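Local coordinates for Glyco_hydro_cc domain-containing protein (Pseudomonas viridiflava, PDB 6UAV), which hydrolyses beta-1,3-glucan as an endo-acting glucanase of glycoside hydrolase family 128 (subgroup II), built on a TIM-barrel catalytic core, at residues K2-Y10 with L214-W225; K115-W123 with Q153-Y162. All coordinates share one frame; numbering follows the deposited sequence. Where two conformers were deposited one is given.

Contact 1: residues K2-Y10 with L214-W225; sequences KSVKRGVAY and LERRSDVFRYAW
Lys5 drives its extended side chain along Val220 and Phe221 into a cluster of backbone carbonyls where helix 200-216 ends. Its NZ donates to Val220 O at 2.7 Å, to Leu214 O at 3.0 Å and to Glu215 O, the last from above its plane. The ammonium ties the last turn of the helix to the start of the next strand, and the carbonyls probably stabilise its charge.

A second polar cluster gathers on Glu215 OE2. Ser3 OG donates to it at 2.7 Å on the syn lone pair, and takes the N-H of Lys5 in an ST turn. Tyr223 OH makes a very short, doubtful 2.5 Å contact with OE2. Arg6 NE gives that hydroxyl a straight bond of 2.9 Å, in the guanidinium plane, while its NH2 completes a salt bridge to Glu215 OE2 through a weak hydrogen bond; Leu256 O and Pro257 O take further bonds from this guanidinium. Tyr223, its CG between backbone N and carbonyl carbon (chi1 53°), lays its ring alongside Arg6, planes 28° apart. Over one ring face sits Lys5 O.

Arg222 NE meets Val4 O at 3.0 Å almost head-on, and its NH2 salt-bridges Asp51.

Backbone bonds run as a parallel ladder: Tyr223 N to Lys5 O, a weak one from Gly7 N to Tyr223 O, Trp225 N to Gly7 O, and Ala9 N to Trp225 O.

Strands 6-9 and 220-225, first and last of the barrel, are joined here; helices 200-216 and 248-255 pack on the face bearing Arg6, Val8, Tyr223 and Trp225, and strand 27-29 continues the sheet beyond 6-9.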
loop_
_atom_site.group_PDB
_atom_site.type_symbol
_atom_site.label_atom_id
_atom_site.label_comp_id
_atom_site.label_asym_id
_atom_site.label_seq_id
_atom_site.Cartn_x
_atom_site.Cartn_y
_atom_site.Cartn_z
ATOM N N LYS A 2 -10.699 -9.334 13.754
ATOM C CA LYS A 2 -10.881 -8.552 12.521
ATOM C C LYS A 2 -9.927 -9.121 11.466
ATOM O O LYS A 2 -9.134 -10.055 11.780
ATOM C CB LYS A 2 -10.618 -7.074 12.817
ATOM C CG LYS A 2 -9.244 -6.852 13.395
ATOM C CD LYS A 2 -9.009 -5.411 13.860
ATOM C CE LYS A 2 -7.767 -5.308 14.720
ATOM N NZ LYS A 2 -7.586 -3.959 15.321
ATOM N N SER A 3 -10.039 -8.623 10.244
ATOM C CA SER A 3 -9.225 -9.172 9.139
ATOM C C SER A 3 -7.762 -8.792 9.319
ATOM O O SER A 3 -7.469 -7.585 9.386
ATOM C CB SER A 3 -9.650 -8.608 7.827
ATOM O OG SER A 3 -8.827 -9.204 6.838
ATOM N N VAL A 4 -6.805 -9.708 9.223
ATOM C CA VAL A 4 -5.358 -9.308 9.184
ATOM C C VAL A 4 -5.097 -8.497 7.914
ATOM O O VAL A 4 -4.119 -7.769 7.891
ATOM C CB VAL A 4 -4.400 -10.511 9.253
ATOM C CG1 VAL A 4 -4.659 -11.482 8.113
ATOM C CG2 VAL A 4 -2.909 -10.089 9.292
ATOM N N LYS A 5 -5.930 -8.625 6.865
ATOM C CA LYS A 5 -5.606 -7.941 5.572
ATOM C C LYS A 5 -5.932 -6.449 5.644
ATOM O O LYS A 5 -5.415 -5.687 4.838
ATOM C CB LYS A 5 -6.453 -8.525 4.439
ATOM C CG LYS A 5 -6.367 -10.030 4.293
ATOM C CD LYS A 5 -6.611 -10.447 2.836
ATOM C CE LYS A 5 -6.741 -11.960 2.673
ATOM N NZ LYS A 5 -6.649 -12.351 1.230
ATOM N N ARG A 6 -6.889 -6.060 6.492
ATOM C CA ARG A 6 -7.606 -4.781 6.304
ATOM C C ARG A 6 -6.802 -3.591 6.820
ATOM O O ARG A 6 -6.610 -3.465 7.993
ATOM C CB ARG A 6 -9.013 -4.879 6.912
ATOM C CG ARG A 6 -9.844 -3.667 6.549
ATOM C CD ARG A 6 -11.340 -3.922 6.635
ATOM N NE ARG A 6 -11.736 -5.153 5.971
ATOM C CZ ARG A 6 -12.821 -5.879 6.247
ATOM N NH1 ARG A 6 -13.749 -5.474 7.100
ATOM N NH2 ARG A 6 -12.974 -7.018 5.611
ATOM N N GLY A 7 -6.429 -2.668 5.938
ATOM C CA GLY A 7 -5.652 -1.498 6.326
ATOM C C GLY A 7 -6.196 -0.223 5.738
ATOM O O GLY A 7 -7.181 -0.215 4.975
ATOM N N VAL A 8 -5.499 0.846 6.070
ATOM C CA VAL A 8 -5.804 2.195 5.540
ATOM C C VAL A 8 -4.491 2.822 5.098
ATOM O O VAL A 8 -3.530 2.760 5.845
ATOM C CB VAL A 8 -6.574 3.025 6.597
ATOM C CG1 VAL A 8 -6.971 4.375 6.013
ATOM C CG2 VAL A 8 -7.819 2.263 7.064
ATOM N N ALA A 9 -4.537 3.549 3.979
ATOM C CA ALA A 9 -3.413 4.333 3.438
ATOM C C ALA A 9 -3.630 5.781 3.832
ATOM O O ALA A 9 -4.507 6.402 3.235
ATOM C CB ALA A 9 -3.363 4.175 1.939
ATOM N N TYR A 10 -3.098 6.200 4.965
ATOM C CA TYR A 10 -3.436 7.499 5.588
ATOM C C TYR A 10 -2.431 7.785 6.683
ATOM O O TYR A 10 -2.150 6.894 7.454
ATOM C CB TYR A 10 -4.849 7.523 6.180
ATOM C CG TYR A 10 -5.310 8.840 6.744
ATOM C CD1 TYR A 10 -5.485 9.924 5.904
ATOM C CD2 TYR A 10 -5.614 8.994 8.081
ATOM C CE1 TYR A 10 -5.931 11.130 6.399
ATOM C CE2 TYR A 10 -6.002 10.218 8.601
ATOM C CZ TYR A 10 -6.170 11.292 7.750
ATOM O OH TYR A 10 -6.613 12.532 8.178
ATOM N N LEU A 214 -10.581 -9.125 -2.664
ATOM C CA LEU A 214 -9.218 -9.104 -2.083
ATOM C C LEU A 214 -9.151 -10.069 -0.896
ATOM O O LEU A 214 -8.126 -10.712 -0.759
ATOM C CB LEU A 214 -8.820 -7.697 -1.693
ATOM C CG LEU A 214 -8.656 -6.723 -2.853
ATOM C CD1 LEU A 214 -8.482 -5.305 -2.306
ATOM C CD2 LEU A 214 -7.473 -7.076 -3.792
ATOM N N GLU A 215 -10.214 -10.155 -0.104
ATOM C CA GLU A 215 -10.308 -11.102 1.018
ATOM C C GLU A 215 -10.223 -12.533 0.462
ATOM O O GLU A 215 -9.616 -13.378 1.128
ATOM C CB GLU A 215 -11.586 -10.853 1.809
ATOM C CG GLU A 215 -11.495 -9.633 2.735
ATOM C CD GLU A 215 -10.591 -9.784 3.944
ATOM O OE1 GLU A 215 -10.246 -10.972 4.291
ATOM O OE2 GLU A 215 -10.297 -8.738 4.573
ATOM N N ARG A 216 -10.880 -12.803 -0.674
ATOM C CA ARG A 216 -10.993 -14.177 -1.216
ATOM C C ARG A 216 -9.732 -14.565 -1.975
ATOM O O ARG A 216 -9.538 -15.739 -2.090
ATOM C CB ARG A 216 -12.282 -14.384 -2.026
ATOM C CG ARG A 216 -13.495 -14.235 -1.113
ATOM C CD ARG A 216 -14.826 -14.524 -1.777
ATOM N NE ARG A 216 -15.899 -14.451 -0.774
ATOM C CZ ARG A 216 -17.179 -14.441 -1.114
ATOM N NH1 ARG A 216 -17.494 -14.516 -2.399
ATOM N NH2 ARG A 216 -18.113 -14.349 -0.188
ATOM N N ARG A 217 -8.882 -13.641 -2.417
ATOM C CA ARG A 217 -7.636 -14.022 -3.125
ATOM C C ARG A 217 -6.566 -14.475 -2.130
ATOM O O ARG A 217 -6.117 -13.643 -1.287
ATOM C CB ARG A 217 -7.093 -12.848 -3.922
ATOM C CG ARG A 217 -7.819 -12.588 -5.210
ATOM C CD ARG A 217 -7.098 -11.512 -5.997
ATOM N NE ARG A 217 -5.980 -12.012 -6.757
ATOM C CZ ARG A 217 -5.961 -12.263 -8.068
ATOM N NH1 ARG A 217 -7.016 -11.992 -8.842
ATOM N NH2 ARG A 217 -4.813 -12.613 -8.601
ATOM N N SER A 218 -6.107 -15.726 -2.288
ATOM C CA SER A 218 -5.030 -16.314 -1.450
ATOM C C SER A 218 -3.727 -15.606 -1.761
ATOM O O SER A 218 -2.894 -15.611 -0.822
ATOM C CB SER A 218 -4.876 -17.797 -1.628
ATOM O OG SER A 218 -4.688 -18.111 -2.994
ATOM N N ASP A 219 -3.598 -14.903 -2.908
ATOM C CA ASP A 219 -2.296 -14.228 -3.241
ATOM C C ASP A 219 -2.302 -12.764 -2.812
ATOM O O ASP A 219 -1.416 -11.982 -3.210
ATOM C CB ASP A 219 -1.912 -14.373 -4.716
ATOM C CG ASP A 219 -2.852 -13.648 -5.655
ATOM O OD1 ASP A 219 -3.938 -13.192 -5.152
ATOM O OD2 ASP A 219 -2.558 -13.584 -6.856
ATOM N N VAL A 220 -3.303 -12.348 -2.032
ATOM C CA VAL A 220 -3.334 -10.956 -1.489
ATOM C C VAL A 220 -3.221 -11.024 0.024
ATOM O O VAL A 220 -4.120 -11.642 0.656
ATOM C CB VAL A 220 -4.605 -10.199 -1.882
ATOM C CG1 VAL A 220 -4.686 -8.890 -1.111
ATOM C CG2 VAL A 220 -4.702 -9.949 -3.398
ATOM N N PHE A 221 -2.114 -10.557 0.587
ATOM C CA PHE A 221 -1.856 -10.650 2.039
ATOM C C PHE A 221 -2.474 -9.470 2.778
ATOM O O PHE A 221 -2.952 -9.680 3.859
ATOM C CB PHE A 221 -0.344 -10.669 2.307
ATOM C CG PHE A 221 0.027 -10.804 3.762
ATOM C CD1 PHE A 221 -0.042 -12.039 4.395
ATOM C CD2 PHE A 221 0.393 -9.696 4.526
ATOM C CE1 PHE A 221 0.279 -12.160 5.751
ATOM C CE2 PHE A 221 0.750 -9.834 5.864
ATOM C CZ PHE A 221 0.674 -11.063 6.479
ATOM N N ARG A 222 -2.461 -8.273 2.193
ATOM C CA ARG A 222 -2.943 -7.067 2.873
ATOM C C ARG A 222 -3.408 -6.083 1.799
ATOM O O ARG A 222 -2.976 -6.180 0.598
ATOM C CB ARG A 222 -1.874 -6.436 3.773
ATOM C CG ARG A 222 -1.813 -7.030 5.176
ATOM C CD ARG A 222 -0.912 -6.372 6.200
ATOM N NE ARG A 222 -1.330 -6.697 7.569
ATOM C CZ ARG A 222 -0.750 -6.218 8.668
ATOM N NH1 ARG A 222 0.324 -5.443 8.570
ATOM N NH2 ARG A 222 -1.274 -6.490 9.851
ATOM N N TYR A 223 -4.342 -5.250 2.188
ATOM C CA TYR A 223 -4.798 -4.144 1.336
ATOM C C TYR A 223 -5.026 -2.920 2.209
ATOM O O TYR A 223 -5.252 -3.041 3.386
ATOM C CB TYR A 223 -6.059 -4.514 0.532
ATOM C CG TYR A 223 -7.212 -5.044 1.343
ATOM C CD1 TYR A 223 -8.055 -4.190 2.029
ATOM C CD2 TYR A 223 -7.426 -6.391 1.487
ATOM C CE1 TYR A 223 -9.152 -4.638 2.733
ATOM C CE2 TYR A 223 -8.469 -6.867 2.262
ATOM C CZ TYR A 223 -9.300 -5.993 2.937
ATOM O OH TYR A 223 -10.329 -6.400 3.733
ATOM N N ALA A 224 -5.041 -1.771 1.553
ATOM C CA ALA A 224 -5.255 -0.517 2.252
ATOM C C ALA A 224 -6.095 0.408 1.399
ATOM O O ALA A 224 -5.704 0.755 0.276
ATOM C CB ALA A 224 -3.935 0.096 2.560
ATOM N N TRP A 225 -7.201 0.815 2.000
ATOM C CA TRP A 225 -8.133 1.755 1.352
ATOM C C TRP A 225 -7.532 3.159 1.318
ATOM O O TRP A 225 -7.006 3.658 2.365
ATOM C CB TRP A 225 -9.498 1.726 2.054
ATOM C CG TRP A 225 -10.522 2.607 1.414
ATOM C CD1 TRP A 225 -10.804 3.912 1.686
ATOM C CD2 TRP A 225 -11.359 2.235 0.316
ATOM N NE1 TRP A 225 -11.787 4.377 0.850
ATOM C CE2 TRP A 225 -12.165 3.350 0.008
ATOM C CE3 TRP A 225 -11.544 1.041 -0.376
ATOM C CZ2 TRP A 225 -13.055 3.336 -1.066
ATOM C CZ3 TRP A 225 -12.494 1.001 -1.377
ATOM C CH2 TRP A 225 -13.216 2.138 -1.730
#

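Contact 2: residues K115-W123 with Q153-Y162; sequences KLVGPAMNW and QIDYLAFHWY. With GOL (glycerol), chain E.
Parallel strands 115-121 and 156-161 are the two strands of a beta-alpha-beta unit, and just ahead of the first bridge, Val117 with Tyr156, Leu116 meets Asp155. Leu116 N donates a straight bond of 2.7 Å to Asp155 OD2 on its anti side; Gln153 NE2 takes the syn lone pair at 2.9 Å, so two donors fix the carboxylate. Lys115 crosses it at about a right angle, Lys115 CD against Asp155 CG, with a water between its NZ and Asp155 OD1, weakly held at the lysine end.

Tyr156 N reaches Leu116 O, and Gly118 N reaches Tyr156 O. The cis peptide between Gly118 and Pro119 falls in a beta bulge that shifts the register by one. Pairing resumes with Ala158 N on Pro119 O and Met121 N on Ala158 O, and His160 N meets Met121 O at 2.8 Å, in line with the C=O. Ala120 CB lies 3.8 Å from Ala158 CB and 3.6 Å from His160 NE2.

At the C-terminal ends, the Asn122 amide stands 80° from the His160 ring. Its OD1 accepts from Trp123 N and from glycerol O3, which also receives Tyr162 N; glycerol C3 rests 3.6 Å above one face of Trp161. Glu84 bonds both His160 ND1 and Asn122 ND2, and Tyr162 OH bonds Glu184. TIM-barrel glycoside hydrolases keep their active site at these strand ends; the glycerol, probably from crystallisation liquor, may lie near the cleft.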
loop_
_atom_site.group_PDB
_atom_site.type_symbol
_atom_site.label_atom_id
_atom_site.label_comp_id
_atom_site.label_asym_id
_atom_site.label_seq_id
_atom_site.Cartn_x
_atom_site.Cartn_y
_atom_site.Cartn_z
ATOM N N LYS A 115 10.527 -8.412 5.347
ATOM C CA LYS A 115 10.263 -8.864 3.955
ATOM C C LYS A 115 10.075 -7.592 3.140
ATOM O O LYS A 115 9.579 -6.543 3.716
ATOM C CB LYS A 115 9.012 -9.713 3.925
ATOM C CG LYS A 115 9.068 -11.051 4.620
ATOM C CD LYS A 115 10.117 -11.943 4.184
ATOM C CE LYS A 115 10.084 -13.248 4.945
ATOM N NZ LYS A 115 11.261 -14.070 4.586
ATOM N N LEU A 116 10.477 -7.615 1.898
ATOM C CA LEU A 116 10.350 -6.434 1.039
ATOM C C LEU A 116 9.015 -6.539 0.298
ATOM O O LEU A 116 8.797 -7.498 -0.415
ATOM C CB LEU A 116 11.521 -6.371 0.090
ATOM C CG LEU A 116 12.899 -6.238 0.721
ATOM C CD1 LEU A 116 13.936 -6.150 -0.389
ATOM C CD2 LEU A 116 13.018 -4.985 1.608
ATOM N N VAL A 117 8.193 -5.494 0.414
ATOM C CA VAL A 117 6.874 -5.384 -0.238
ATOM C C VAL A 117 6.942 -4.244 -1.240
ATOM O O VAL A 117 6.828 -3.082 -0.865
ATOM C CB VAL A 117 5.790 -5.206 0.821
ATOM C CG1 VAL A 117 4.417 -5.099 0.159
ATOM C CG2 VAL A 117 5.822 -6.349 1.830
ATOM N N GLY A 118 7.034 -4.562 -2.511
ATOM C CA GLY A 118 7.123 -3.512 -3.530
ATOM C C GLY A 118 7.953 -4.020 -4.700
ATOM O O GLY A 118 8.355 -5.167 -4.700
ATOM N N PRO A 119 8.265 -3.183 -5.695
ATOM C CA PRO A 119 7.757 -1.831 -5.798
ATOM C C PRO A 119 6.218 -1.798 -5.878
ATOM O O PRO A 119 5.625 -2.754 -6.307
ATOM C CB PRO A 119 8.433 -1.308 -7.085
ATOM C CG PRO A 119 9.595 -2.185 -7.257
ATOM C CD PRO A 119 9.103 -3.541 -6.828
ATOM N N ALA A 120 5.659 -0.648 -5.539
ATOM C CA ALA A 120 4.194 -0.397 -5.617
ATOM C C ALA A 120 3.884 0.158 -6.985
ATOM O O ALA A 120 4.267 1.320 -7.294
ATOM C CB ALA A 120 3.749 0.531 -4.525
ATOM N N MET A 121 3.250 -0.673 -7.811
ATOM C CA MET A 121 2.959 -0.364 -9.206
ATOM C C MET A 121 1.549 0.210 -9.375
ATOM O O MET A 121 0.671 0.046 -8.516
ATOM C CB MET A 121 3.164 -1.613 -10.070
ATOM C CG MET A 121 4.581 -2.229 -9.924
ATOM S SD MET A 121 5.966 -1.042 -10.188
ATOM C CE MET A 121 5.702 -0.635 -11.909
ATOM N N ASN A 122 1.417 0.913 -10.495
ATOM C CA ASN A 122 0.128 1.427 -11.014
ATOM C C ASN A 122 0.296 1.567 -12.539
ATOM O O ASN A 122 1.410 1.273 -13.069
ATOM C CB ASN A 122 -0.232 2.724 -10.259
ATOM C CG ASN A 122 -1.668 3.228 -10.364
ATOM O OD1 ASN A 122 -2.454 2.821 -11.247
ATOM N ND2 ASN A 122 -2.006 4.092 -9.426
ATOM N N TRP A 123 -0.736 2.028 -13.247
ATOM C CA TRP A 123 -0.583 2.438 -14.651
ATOM C C TRP A 123 0.078 3.780 -14.646
ATOM O O TRP A 123 -0.381 4.614 -13.871
ATOM C CB TRP A 123 -1.921 2.466 -15.393
ATOM C CG TRP A 123 -1.678 2.397 -16.865
ATOM C CD1 TRP A 123 -1.569 3.396 -17.772
ATOM C CD2 TRP A 123 -1.371 1.183 -17.545
ATOM N NE1 TRP A 123 -1.224 2.874 -18.987
ATOM C CE2 TRP A 123 -1.096 1.512 -18.874
ATOM C CE3 TRP A 123 -1.378 -0.149 -17.122
ATOM C CZ2 TRP A 123 -0.818 0.539 -19.827
ATOM C CZ3 TRP A 123 -1.147 -1.109 -18.071
ATOM C CH2 TRP A 123 -0.801 -0.762 -19.372
ATOM N N GLN A 153 15.374 -9.529 -4.846
ATOM C CA GLN A 153 14.517 -10.096 -3.779
ATOM C C GLN A 153 13.190 -9.342 -3.781
ATOM O O GLN A 153 13.194 -8.132 -3.564
ATOM C CB GLN A 153 15.183 -9.861 -2.435
ATOM C CG GLN A 153 14.377 -10.450 -1.262
ATOM C CD GLN A 153 14.961 -10.005 0.069
ATOM O OE1 GLN A 153 16.170 -9.786 0.153
ATOM N NE2 GLN A 153 14.126 -9.854 1.098
ATOM N N ILE A 154 12.113 -10.040 -4.058
ATOM C CA ILE A 154 10.748 -9.466 -3.984
ATOM C C ILE A 154 9.951 -10.473 -3.192
ATOM O O ILE A 154 9.740 -11.585 -3.675
ATOM C CB ILE A 154 10.140 -9.166 -5.360
ATOM C CG1 ILE A 154 10.914 -8.087 -6.141
ATOM C CG2 ILE A 154 8.675 -8.706 -5.139
ATOM C CD1 ILE A 154 10.331 -7.860 -7.519
ATOM N N ASP A 155 9.584 -10.122 -1.974
ATOM C CA ASP A 155 8.762 -11.016 -1.122
ATOM C C ASP A 155 7.290 -10.870 -1.549
ATOM O O ASP A 155 6.601 -11.936 -1.705
ATOM C CB ASP A 155 9.059 -10.763 0.351
ATOM C CG ASP A 155 10.499 -11.061 0.707
ATOM O OD1 ASP A 155 10.902 -12.295 0.606
ATOM O OD2 ASP A 155 11.254 -10.062 0.961
ATOM N N TYR A 156 6.849 -9.640 -1.785
ATOM C CA TYR A 156 5.479 -9.334 -2.274
ATOM C C TYR A 156 5.642 -8.204 -3.241
ATOM O O TYR A 156 6.384 -7.286 -2.888
ATOM C CB TYR A 156 4.544 -8.824 -1.162
ATOM C CG TYR A 156 4.242 -9.878 -0.149
ATOM C CD1 TYR A 156 5.146 -10.224 0.819
ATOM C CD2 TYR A 156 3.048 -10.568 -0.222
ATOM C CE1 TYR A 156 4.868 -11.255 1.694
ATOM C CE2 TYR A 156 2.757 -11.577 0.675
ATOM C CZ TYR A 156 3.667 -11.908 1.639
ATOM O OH TYR A 156 3.340 -12.962 2.456
ATOM N N LEU A 157 4.902 -8.229 -4.333
ATOM C CA LEU A 157 4.721 -7.010 -5.146
ATOM C C LEU A 157 3.656 -6.145 -4.466
ATOM O O LEU A 157 2.854 -6.653 -3.667
ATOM C CB LEU A 157 4.299 -7.366 -6.561
ATOM C CG LEU A 157 5.441 -7.863 -7.460
ATOM C CD1 LEU A 157 4.860 -8.402 -8.763
ATOM C CD2 LEU A 157 6.470 -6.749 -7.750
ATOM N N ALA A 158 3.625 -4.862 -4.780
ATOM C CA ALA A 158 2.561 -3.981 -4.268
ATOM C C ALA A 158 1.868 -3.374 -5.480
ATOM O O ALA A 158 2.479 -3.235 -6.538
ATOM C CB ALA A 158 3.027 -2.981 -3.243
ATOM N N PHE A 159 0.604 -3.009 -5.295
ATOM C CA PHE A 159 -0.194 -2.483 -6.398
ATOM C C PHE A 159 -1.160 -1.437 -5.857
ATOM O O PHE A 159 -1.654 -1.572 -4.746
ATOM C CB PHE A 159 -0.911 -3.646 -7.082
ATOM C CG PHE A 159 -1.399 -3.254 -8.453
ATOM C CD1 PHE A 159 -0.496 -2.859 -9.414
ATOM C CD2 PHE A 159 -2.736 -3.233 -8.779
ATOM C CE1 PHE A 159 -0.911 -2.441 -10.666
ATOM C CE2 PHE A 159 -3.143 -2.812 -10.030
ATOM C CZ PHE A 159 -2.232 -2.420 -10.965
ATOM N N HIS A 160 -1.410 -0.409 -6.660
ATOM C CA HIS A 160 -2.412 0.632 -6.441
ATOM C C HIS A 160 -3.373 0.641 -7.621
ATOM O O HIS A 160 -2.929 0.477 -8.764
ATOM C CB HIS A 160 -1.714 2.020 -6.419
ATOM C CG HIS A 160 -0.681 2.174 -5.344
ATOM N ND1 HIS A 160 0.120 3.293 -5.296
ATOM C CD2 HIS A 160 -0.396 1.416 -4.274
ATOM C CE1 HIS A 160 0.884 3.220 -4.194
ATOM N NE2 HIS A 160 0.584 2.047 -3.544
ATOM N N TRP A 161 -4.661 0.846 -7.356
ATOM C CA TRP A 161 -5.643 0.841 -8.452
ATOM C C TRP A 161 -6.874 1.635 -8.007
ATOM O O TRP A 161 -7.381 1.384 -6.915
ATOM C CB TRP A 161 -5.983 -0.585 -8.847
ATOM C CG TRP A 161 -6.548 -0.628 -10.223
ATOM C CD1 TRP A 161 -7.850 -0.925 -10.580
ATOM C CD2 TRP A 161 -5.829 -0.370 -11.437
ATOM N NE1 TRP A 161 -7.969 -0.861 -11.936
ATOM C CE2 TRP A 161 -6.753 -0.528 -12.491
ATOM C CE3 TRP A 161 -4.487 -0.065 -11.736
ATOM C CZ2 TRP A 161 -6.387 -0.326 -13.811
ATOM C CZ3 TRP A 161 -4.137 0.152 -13.049
ATOM C CH2 TRP A 161 -5.075 -0.011 -14.076
ATOM N N TYR A 162 -7.296 2.551 -8.874
ATOM C CA TYR A 162 -8.423 3.490 -8.642
ATOM C C TYR A 162 -9.560 3.326 -9.671
ATOM O O TYR A 162 -10.242 4.280 -10.026
ATOM C CB TYR A 162 -7.839 4.905 -8.645
ATOM C CG TYR A 162 -7.047 5.196 -7.400
ATOM C CD1 TYR A 162 -5.720 4.798 -7.304
ATOM C CD2 TYR A 162 -7.642 5.762 -6.279
ATOM C CE1 TYR A 162 -4.971 5.074 -6.169
ATOM C CE2 TYR A 162 -6.920 6.035 -5.131
ATOM C CZ TYR A 162 -5.579 5.675 -5.074
ATOM O OH TYR A 162 -4.882 5.971 -3.945
HETATM C C1 GOL E . -6.081 3.596 -14.635
HETATM O O1 GOL E . -5.340 4.104 -15.756
HETATM C C2 GOL E . -5.345 3.827 -13.323
HETATM O O2 GOL E . -5.072 5.221 -13.207
HETATM C C3 GOL E . -6.065 3.335 -12.069
HETATM O O3 GOL E . -5.226 3.364 -10.905
HETATM O O HOH W 1 12.950 -13.090 1.889
#

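In the fold
From the N terminus the chain enters strand 6-9, runs through three more strands of the barrel and reaches 115-121. Helix 132-146 then carries it to strand 156-161, where contact 2 closes a short loop between consecutive strands, the fifth and sixth. Strand 180-185 and helix 200-216 follow before strand 220-225 returns to the beginning in contact 1, which shuts the eight-stranded barrel. Contact 2 therefore falls entirely within the long span that contact 1 brackets. Their centres are about 13 Å apart, with strand 180-185 between 156-161 and 220-225 in the sheet; even so, Phe221 CB of contact 1 packs 3.6 Å from Tyr156 CE2 of contact 2.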